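Local atomic coordinates of C381 turret protein (Sulfolobus turreted icosahedral virus, PDB entry 4IND), a protein that forms the turrets of an archaeal icosahedral virus, five copies of its chain of three jelly-roll domains probably assembling at each vertex. Residues F199-T204 and S242-G247; N103-Y108 and S164-I169; L211-I216 and G224-Y229. All coordinates share one frame; numbering follows the deposited sequence.

Contact 1 (F199-T204 and S242-G247)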
loop_
_atom_site.group_PDB
_atom_site.type_symbol
_atom_site.label_atom_id
_atom_site.label_comp_id
_atom_site.label_asym_id
_atom_site.label_seq_id
_atom_site.Cartn_x
_atom_site.Cartn_y
_atom_site.Cartn_z
ATOM N N PHE A 199 -31.521 -19.793 -2.583
ATOM C CA PHE A 199 -31.839 -18.643 -3.419
ATOM C C PHE A 199 -30.921 -18.613 -4.638
ATOM O O PHE A 199 -31.339 -18.311 -5.768
ATOM C CB PHE A 199 -31.671 -17.364 -2.580
ATOM C CG PHE A 199 -31.667 -16.097 -3.387
ATOM C CD1 PHE A 199 -32.839 -15.588 -3.929
ATOM C CD2 PHE A 199 -30.490 -15.404 -3.587
ATOM C CE1 PHE A 199 -32.832 -14.412 -4.683
ATOM C CE2 PHE A 199 -30.467 -14.229 -4.331
ATOM C CZ PHE A 199 -31.644 -13.732 -4.884
ATOM N N GLY A 200 -29.655 -18.919 -4.413
ATOM C CA GLY A 200 -28.666 -18.794 -5.481
ATOM C C GLY A 200 -27.303 -19.264 -5.025
ATOM O O GLY A 200 -27.186 -19.865 -3.960
ATOM N N THR A 201 -26.280 -18.978 -5.825
ATOM C CA THR A 201 -24.913 -19.363 -5.500
ATOM C C THR A 201 -23.971 -18.262 -5.920
ATOM O O THR A 201 -24.237 -17.522 -6.878
ATOM C CB THR A 201 -24.477 -20.635 -6.243
ATOM O OG1 THR A 201 -24.543 -20.396 -7.654
ATOM C CG2 THR A 201 -25.369 -21.802 -5.888
ATOM N N ILE A 202 -22.869 -18.158 -5.194
ATOM C CA ILE A 202 -21.762 -17.326 -5.614
ATOM C C ILE A 202 -20.592 -18.256 -5.903
ATOM O O ILE A 202 -20.283 -19.134 -5.109
ATOM C CB ILE A 202 -21.404 -16.309 -4.534
ATOM C CG1 ILE A 202 -22.516 -15.264 -4.452
ATOM C CG2 ILE A 202 -20.072 -15.620 -4.862
ATOM C CD1 ILE A 202 -22.455 -14.419 -3.218
ATOM N N SER A 203 -19.955 -18.090 -7.058
ATOM C CA SER A 203 -18.859 -18.985 -7.385
ATOM C C SER A 203 -17.744 -18.319 -8.171
ATOM O O SER A 203 -17.949 -17.285 -8.811
ATOM C CB SER A 203 -19.383 -20.210 -8.133
ATOM O OG SER A 203 -20.086 -19.826 -9.286
ATOM N N THR A 204 -16.555 -18.908 -8.064
ATOM C CA THR A 204 -15.447 -18.672 -8.986
ATOM C C THR A 204 -15.326 -20.005 -9.702
ATOM O O THR A 204 -16.141 -20.896 -9.474
ATOM C CB THR A 204 -14.134 -18.360 -8.250
ATOM O OG1 THR A 204 -13.794 -19.468 -7.400
ATOM C CG2 THR A 204 -14.280 -17.110 -7.407
ATOM N N SER A 242 -25.469 -16.466 -9.312
ATOM C CA SER A 242 -26.580 -17.042 -10.069
ATOM C C SER A 242 -27.778 -17.192 -9.166
ATOM O O SER A 242 -27.649 -17.695 -8.045
ATOM C CB SER A 242 -26.228 -18.435 -10.600
ATOM O OG SER A 242 -24.915 -18.483 -11.117
ATOM N N VAL A 243 -28.949 -16.778 -9.648
ATOM C CA VAL A 243 -30.201 -17.074 -8.941
ATOM C C VAL A 243 -30.640 -18.449 -9.426
ATOM O O VAL A 243 -30.764 -18.671 -10.637
ATOM C CB VAL A 243 -31.294 -16.042 -9.275
ATOM C CG1 VAL A 243 -32.575 -16.380 -8.520
ATOM C CG2 VAL A 243 -30.834 -14.629 -8.930
ATOM N N THR A 244 -30.892 -19.377 -8.506
ATOM C CA THR A 244 -31.073 -20.775 -8.922
ATOM C C THR A 244 -32.417 -21.394 -8.587
ATOM O O THR A 244 -32.679 -22.541 -8.951
ATOM C CB THR A 244 -29.966 -21.676 -8.325
ATOM O OG1 THR A 244 -30.013 -21.571 -6.900
ATOM C CG2 THR A 244 -28.578 -21.261 -8.811
ATOM N N TYR A 245 -33.270 -20.667 -7.877
ATOM C CA TYR A 245 -34.484 -21.305 -7.358
ATOM C C TYR A 245 -35.559 -21.611 -8.402
ATOM O O TYR A 245 -36.462 -22.402 -8.154
ATOM C CB TYR A 245 -35.053 -20.571 -6.131
ATOM C CG TYR A 245 -35.611 -19.181 -6.366
ATOM C CD1 TYR A 245 -36.936 -19.000 -6.734
ATOM C CD2 TYR A 245 -34.826 -18.054 -6.176
ATOM C CE1 TYR A 245 -37.461 -17.732 -6.923
ATOM C CE2 TYR A 245 -35.340 -16.794 -6.355
ATOM C CZ TYR A 245 -36.668 -16.644 -6.720
ATOM O OH TYR A 245 -37.205 -15.391 -6.917
ATOM N N GLY A 246 -35.457 -21.002 -9.573
ATOM C CA GLY A 246 -36.285 -21.427 -10.687
ATOM C C GLY A 246 -37.397 -20.468 -11.049
ATOM O O GLY A 246 -38.230 -20.130 -10.204
ATOM N N GLY A 247 -37.420 -20.074 -12.323
ATOM C CA GLY A 247 -38.274 -19.009 -12.821
ATOM C C GLY A 247 -39.763 -19.071 -12.510
ATOM O O GLY A 247 -40.413 -18.033 -12.342
HETATM O O HOH W 1 -22.728 -18.854 -9.206
#
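Two neighbouring antiparallel strands of the second jelly-roll domain, 194-203 and 238-243, meet here at the point where the second strand runs out into a turn. Thr201 and Ser242 form a hydrogen-bonded pair: Thr201 N donates to Ser242 O (2.9 Å) in the carbonyl plane, and Ser242 N returns a bond to Thr201 O nearly along the C=O axis. Gly200 and Val243 follow as a non-hydrogen-bonded pair with their CA atoms only 4.2 Å apart. At Gly200 the strands come so close that Ser242 O lies 3.0 Å from Gly200 CA. Beyond it, Thr244 N gives a straight bond (168°) to Phe199 O, reaching the oxygen from above its carbonyl plane. The same oxygen lies at the edge of the Tyr245 ring, 3.5 Å from Tyr245 CD2. On the face carrying Thr201 and Ser242 the two hydroxyls do not bond each other directly; one water joins Thr201 OG1, Ser203 OG and Ser242 OG. Thr244 OG1 sits over Gly200 CA and is hydrogen-bonded to Gln198 OE1. The aromatic end is built by torsions: Phe199 CG stands anti to its backbone N (chi1 167°), Tyr245 CG takes the crowded position between N and carbonyl carbon, and the rings cross obliquely, Phe199 CD1 approaching Tyr245 CE2 to 3.7 Å with the planes 31° apart. Val243 CG2 adds a looser contact to Phe199 CZ, and Phe253 meets both rings. Met182 of strand 176-187, in the other sheet, touches Phe199. A sheet with one face turned to the apolar interior and the other more polar fits a jelly-roll beta sandwich.

Contact 2 (N103-Y108 and S164-I169)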
loop_
_atom_site.group_PDB
_atom_site.type_symbol
_atom_site.label_atom_id
_atom_site.label_comp_id
_atom_site.label_asym_id
_atom_site.label_seq_id
_atom_site.Cartn_x
_atom_site.Cartn_y
_atom_site.Cartn_z
ATOM N N ASN A 103 -26.571 -10.796 -17.206
ATOM C CA ASN A 103 -27.995 -10.863 -16.889
ATOM C C ASN A 103 -28.836 -10.575 -18.121
ATOM O O ASN A 103 -28.488 -9.703 -18.926
ATOM C CB ASN A 103 -28.375 -9.830 -15.832
ATOM C CG ASN A 103 -29.880 -9.780 -15.603
ATOM O OD1 ASN A 103 -30.502 -10.801 -15.288
ATOM N ND2 ASN A 103 -30.474 -8.599 -15.769
ATOM N N ASN A 104 -29.947 -11.283 -18.258
ATOM C CA ASN A 104 -30.974 -10.857 -19.204
ATOM C C ASN A 104 -32.386 -11.162 -18.731
ATOM O O ASN A 104 -33.319 -11.223 -19.543
ATOM C CB ASN A 104 -30.731 -11.449 -20.588
ATOM C CG ASN A 104 -30.660 -12.947 -20.571
ATOM O OD1 ASN A 104 -31.323 -13.612 -19.772
ATOM N ND2 ASN A 104 -29.834 -13.497 -21.442
ATOM N N THR A 105 -32.549 -11.377 -17.423
ATOM C CA THR A 105 -33.882 -11.642 -16.864
ATOM C C THR A 105 -34.244 -10.722 -15.696
ATOM O O THR A 105 -35.400 -10.354 -15.547
ATOM C CB THR A 105 -34.050 -13.094 -16.412
ATOM O OG1 THR A 105 -32.964 -13.440 -15.542
ATOM C CG2 THR A 105 -34.073 -14.045 -17.601
ATOM N N MET A 106 -33.272 -10.361 -14.870
ATOM C CA MET A 106 -33.574 -9.554 -13.688
ATOM C C MET A 106 -33.812 -8.113 -14.091
ATOM O O MET A 106 -33.197 -7.614 -15.033
ATOM C CB MET A 106 -32.448 -9.676 -12.641
ATOM C CG MET A 106 -32.280 -11.107 -12.150
ATOM S SD MET A 106 -31.112 -11.304 -10.789
ATOM C CE MET A 106 -29.680 -10.543 -11.514
ATOM N N THR A 107 -34.730 -7.451 -13.393
ATOM C CA THR A 107 -35.183 -6.121 -13.812
ATOM C C THR A 107 -35.209 -5.080 -12.704
ATOM O O THR A 107 -35.248 -5.415 -11.510
ATOM C CB THR A 107 -36.625 -6.196 -14.375
ATOM O OG1 THR A 107 -37.489 -6.814 -13.419
ATOM C CG2 THR A 107 -36.676 -7.009 -15.666
ATOM N N TYR A 108 -35.208 -3.815 -13.122
ATOM C CA TYR A 108 -35.595 -2.704 -12.262
ATOM C C TYR A 108 -37.004 -2.289 -12.650
ATOM O O TYR A 108 -37.360 -2.297 -13.834
ATOM C CB TYR A 108 -34.666 -1.515 -12.474
ATOM C CG TYR A 108 -33.242 -1.747 -12.039
ATOM C CD1 TYR A 108 -32.952 -2.478 -10.889
ATOM C CD2 TYR A 108 -32.182 -1.224 -12.770
ATOM C CE1 TYR A 108 -31.645 -2.673 -10.488
ATOM C CE2 TYR A 108 -30.865 -1.420 -12.375
ATOM C CZ TYR A 108 -30.613 -2.140 -11.230
ATOM O OH TYR A 108 -29.316 -2.340 -10.834
ATOM N N SER A 164 -37.382 -13.461 -10.336
ATOM C CA SER A 164 -38.426 -14.412 -10.065
ATOM C C SER A 164 -37.890 -15.841 -10.150
ATOM O O SER A 164 -38.658 -16.788 -10.313
ATOM C CB SER A 164 -39.607 -14.191 -11.012
ATOM O OG SER A 164 -39.169 -14.241 -12.352
ATOM N N GLY A 165 -36.574 -16.004 -10.026
ATOM C CA GLY A 165 -36.009 -17.344 -9.978
ATOM C C GLY A 165 -34.817 -17.621 -10.885
ATOM O O GLY A 165 -34.220 -18.691 -10.816
ATOM N N ASN A 166 -34.479 -16.677 -11.751
ATOM C CA ASN A 166 -33.235 -16.784 -12.503
ATOM C C ASN A 166 -32.573 -15.434 -12.648
ATOM O O ASN A 166 -33.147 -14.414 -12.259
ATOM C CB ASN A 166 -33.450 -17.465 -13.855
ATOM C CG ASN A 166 -34.553 -16.829 -14.642
ATOM O OD1 ASN A 166 -34.694 -15.606 -14.639
ATOM N ND2 ASN A 166 -35.364 -17.648 -15.309
ATOM N N GLY A 167 -31.352 -15.433 -13.175
ATOM C CA GLY A 167 -30.596 -14.205 -13.341
ATOM C C GLY A 167 -29.141 -14.443 -12.959
ATOM O O GLY A 167 -28.819 -15.367 -12.195
ATOM N N TYR A 168 -28.263 -13.599 -13.484
ATOM C CA TYR A 168 -26.837 -13.706 -13.217
ATOM C C TYR A 168 -26.261 -12.334 -13.021
ATOM O O TYR A 168 -26.704 -11.377 -13.647
ATOM C CB TYR A 168 -26.118 -14.340 -14.417
ATOM C CG TYR A 168 -26.552 -15.747 -14.737
ATOM C CD1 TYR A 168 -26.066 -16.824 -14.024
ATOM C CD2 TYR A 168 -27.454 -15.990 -15.766
ATOM C CE1 TYR A 168 -26.470 -18.111 -14.317
ATOM C CE2 TYR A 168 -27.859 -17.268 -16.071
ATOM C CZ TYR A 168 -27.366 -18.325 -15.338
ATOM O OH TYR A 168 -27.764 -19.602 -15.636
ATOM N N ILE A 169 -25.251 -12.245 -12.163
ATOM C CA ILE A 169 -24.420 -11.053 -12.095
ATOM C C ILE A 169 -22.980 -11.562 -12.056
ATOM O O ILE A 169 -22.664 -12.448 -11.289
ATOM C CB ILE A 169 -24.716 -10.221 -10.842
ATOM C CG1 ILE A 169 -26.205 -9.874 -10.780
ATOM C CG2 ILE A 169 -23.866 -8.942 -10.830
ATOM C CD1 ILE A 169 -26.615 -9.068 -9.554
#
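The loop 103-108 lies against the start of strand 168-172 without any backbone hydrogen bond between them, the nearest CA atoms being Asn103 and Tyr168, 4.8 Å apart. Asn103, its CG anti to the backbone N, folds the loop on itself: OD1 accepts Thr105 N from above the carbonyl plane, an Asx turn, and Met106 N on an in-plane lone pair (2.8 Å), an Asx motif, while ND2 bonds to Met106 O and Pro98 O. These bonds fix the amide's rotation. Thr105 OG1, held in the crowded position, donates to Asn166 OD1 (2.9 Å) from above the carbonyl plane, the two side chains crossing at about a right angle. Met106 CG, anti to the carbonyl carbon, rests near Asn166 O; the bend at chi3 (-55°) swings CE toward Ile169 CG1 at 3.6 Å, also crosswise. Gly167 CA lies 3.3 Å from Thr105 OG1 and 3.7 Å from Met106 CG. Between these two segments one hydrogen bond and a methionine join the first domain to the second; Thr107 adds a backbone bond to His162. Tyr168 O is faced by carbon, Asn103 CB at 3.2 Å and Met106 CE, and buried Tyr168 N and O have no polar partner in the model, probably at some cost in desolvation.

Contact 3 (L211-I216 and G224-Y229)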
loop_
_atom_site.group_PDB
_atom_site.type_symbol
_atom_site.label_atom_id
_atom_site.label_comp_id
_atom_site.label_asym_id
_atom_site.label_seq_id
_atom_site.Cartn_x
_atom_site.Cartn_y
_atom_site.Cartn_z
ATOM N N LEU A 211 -26.407 -19.695 -1.252
ATOM C CA LEU A 211 -27.087 -18.685 -0.467
ATOM C C LEU A 211 -28.410 -19.294 -0.049
ATOM O O LEU A 211 -29.315 -19.457 -0.865
ATOM C CB LEU A 211 -27.312 -17.427 -1.303
ATOM C CG LEU A 211 -26.046 -16.835 -1.910
ATOM C CD1 LEU A 211 -26.375 -15.706 -2.861
ATOM C CD2 LEU A 211 -25.096 -16.354 -0.826
ATOM N N VAL A 212 -28.513 -19.656 1.225
ATOM C CA VAL A 212 -29.625 -20.478 1.704
ATOM C C VAL A 212 -30.441 -19.801 2.814
ATOM O O VAL A 212 -29.890 -19.150 3.695
ATOM C CB VAL A 212 -29.112 -21.837 2.218
ATOM C CG1 VAL A 212 -30.251 -22.673 2.795
ATOM C CG2 VAL A 212 -28.391 -22.584 1.104
ATOM N N ILE A 213 -31.760 -19.962 2.756
ATOM C CA ILE A 213 -32.649 -19.449 3.783
ATOM C C ILE A 213 -33.265 -20.623 4.539
ATOM O O ILE A 213 -33.874 -21.504 3.925
ATOM C CB ILE A 213 -33.778 -18.588 3.168
ATOM C CG1 ILE A 213 -33.195 -17.384 2.440
ATOM C CG2 ILE A 213 -34.761 -18.148 4.268
ATOM C CD1 ILE A 213 -34.186 -16.633 1.554
ATOM N N SER A 214 -33.111 -20.637 5.864
ATOM C CA SER A 214 -33.592 -21.749 6.685
ATOM C C SER A 214 -35.016 -22.173 6.369
ATOM O O SER A 214 -35.287 -23.356 6.138
ATOM C CB SER A 214 -33.497 -21.416 8.179
ATOM O OG SER A 214 -32.152 -21.204 8.550
ATOM N N SER A 215 -35.931 -21.216 6.394
ATOM C CA SER A 215 -37.314 -21.512 6.053
ATOM C C SER A 215 -38.039 -20.302 5.493
ATOM O O SER A 215 -37.821 -19.165 5.922
ATOM C CB SER A 215 -38.065 -22.060 7.259
ATOM O OG SER A 215 -38.120 -21.092 8.288
ATOM N N ILE A 216 -38.890 -20.574 4.512
ATOM C CA ILE A 216 -39.760 -19.576 3.924
ATOM C C ILE A 216 -41.165 -20.118 4.117
ATOM O O ILE A 216 -41.574 -21.073 3.447
ATOM C CB ILE A 216 -39.451 -19.358 2.429
ATOM C CG1 ILE A 216 -38.059 -18.738 2.259
ATOM C CG2 ILE A 216 -40.496 -18.477 1.793
ATOM C CD1 ILE A 216 -37.656 -18.510 0.827
ATOM N N GLY A 224 -34.230 -10.259 4.760
ATOM C CA GLY A 224 -33.042 -10.683 5.461
ATOM C C GLY A 224 -31.856 -10.210 4.686
ATOM O O GLY A 224 -31.984 -9.342 3.803
ATOM N N THR A 225 -30.697 -10.785 4.989
ATOM C CA THR A 225 -29.448 -10.404 4.337
ATOM C C THR A 225 -28.550 -11.617 4.185
ATOM O O THR A 225 -28.321 -12.345 5.149
ATOM C CB THR A 225 -28.697 -9.332 5.160
ATOM O OG1 THR A 225 -29.569 -8.226 5.446
ATOM C CG2 THR A 225 -27.476 -8.828 4.390
ATOM N N PHE A 226 -28.068 -11.850 2.972
ATOM C CA PHE A 226 -27.005 -12.828 2.763
ATOM C C PHE A 226 -25.685 -12.085 2.919
ATOM O O PHE A 226 -25.538 -10.947 2.443
ATOM C CB PHE A 226 -27.069 -13.420 1.354
ATOM C CG PHE A 226 -28.314 -14.227 1.084
ATOM C CD1 PHE A 226 -28.593 -15.367 1.825
ATOM C CD2 PHE A 226 -29.187 -13.855 0.087
ATOM C CE1 PHE A 226 -29.737 -16.114 1.566
ATOM C CE2 PHE A 226 -30.326 -14.596 -0.190
ATOM C CZ PHE A 226 -30.599 -15.719 0.545
ATOM N N LEU A 227 -24.735 -12.707 3.610
ATOM C CA LEU A 227 -23.417 -12.111 3.792
ATOM C C LEU A 227 -22.419 -13.240 3.738
ATOM O O LEU A 227 -22.355 -14.075 4.649
ATOM C CB LEU A 227 -23.326 -11.396 5.149
ATOM C CG LEU A 227 -21.946 -10.834 5.512
ATOM C CD1 LEU A 227 -21.407 -9.978 4.367
ATOM C CD2 LEU A 227 -21.981 -10.030 6.795
ATOM N N VAL A 228 -21.660 -13.287 2.660
ATOM C CA VAL A 228 -20.617 -14.296 2.502
ATOM C C VAL A 228 -19.301 -13.620 2.126
ATOM O O VAL A 228 -19.278 -12.434 1.852
ATOM C CB VAL A 228 -21.001 -15.351 1.453
ATOM C CG1 VAL A 228 -22.270 -16.064 1.875
ATOM C CG2 VAL A 228 -21.185 -14.698 0.092
ATOM N N TYR A 229 -18.207 -14.370 2.153
ATOM C CA TYR A 229 -16.907 -13.770 1.924
ATOM C C TYR A 229 -16.125 -14.626 0.943
ATOM O O TYR A 229 -16.213 -15.846 0.985
ATOM C CB TYR A 229 -16.143 -13.662 3.255
ATOM C CG TYR A 229 -16.866 -12.921 4.356
ATOM C CD1 TYR A 229 -16.715 -11.553 4.522
ATOM C CD2 TYR A 229 -17.680 -13.592 5.249
ATOM C CE1 TYR A 229 -17.363 -10.873 5.561
ATOM C CE2 TYR A 229 -18.338 -12.919 6.276
ATOM C CZ TYR A 229 -18.178 -11.558 6.413
ATOM O OH TYR A 229 -18.816 -10.876 7.417
#
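Phe226 and Ile213 both turn their first side-chain branch anti to the carbonyl carbon, which aims the Phe226 ring (chi1 -65°) and Ile213 CG1 at each other; the same torsion in Leu211 sends its CG and CD2 toward Val228, while Leu211 CB faces the ring straight from the backbone. Leu211 and Phe226 both direct their CB atoms across the gap between the strands; Ile213 starts off to the side, and it is the far part of its chain that comes in. The Phe226 ring is the centre of the contact. Leu211 CB stands over one face of it, 3.9 Å from the centroid and only 8° off the ring normal, a well-centred CH-pi contact. Val212 O lies at the ring's edge, near its plane, 3.7 Å from Phe226 CE1. The Ile213 and Phe226 side chains cross at about a right angle, and Ile213 CG1 comes obliquely to Phe226 CZ, 3.6 Å away. Further down the strand, Leu211 CD2 meets Val228 CG1 at 3.9 Å, again at about a right angle. Val212 CB points the other way, into an exposed position. No hydrogen bond links the two segments: their strands, with axes 8.2 Å apart at closest approach and running 145° from one another, touch by side chains across the sandwich. At Ser214 the chain turns a corner, so Ile216 belongs to a separate short strand. Leu211 and Ile213 are bonded through their backbones to strand 194-203, which also sends Phe199 to meet the Phe226 ring and Ile202 to touch Leu211 and Val228. Tyr184 of strand 176-187, next to strand 221-232 in the opposing sheet, meets the same ring and Ile213, while behind that sheet Leu227 packs on Tyr236 and Tyr229 OH bonds to Asp235, both of a second subunit.

How the contacts relate
Contact 3 is buried inside the second jelly-roll domain, whereas contacts 1 and 2 are partly buried, each with an exposed threonine (Thr244, Thr105). Contact 3 is nested inside the chain loop that contact 1 closes. Strands 194-203 and 208-213 are neighbours in one sheet, through probable bonds such as Phe199 N to Leu211 O, and Phe199 also packs on Phe226. Contact 1 works within that sheet, by backbone bonding; contact 3 works between sheets, chiefly by apolar packing, with no hydrogen bond. Contact 2 lies at the interdomain boundary, about 18 Å from contact 3 between centres, and relies on side-chain polarity and one methionine. Its strand adjoins that of contact 1, Val243 N probably bonding to Gly167 O.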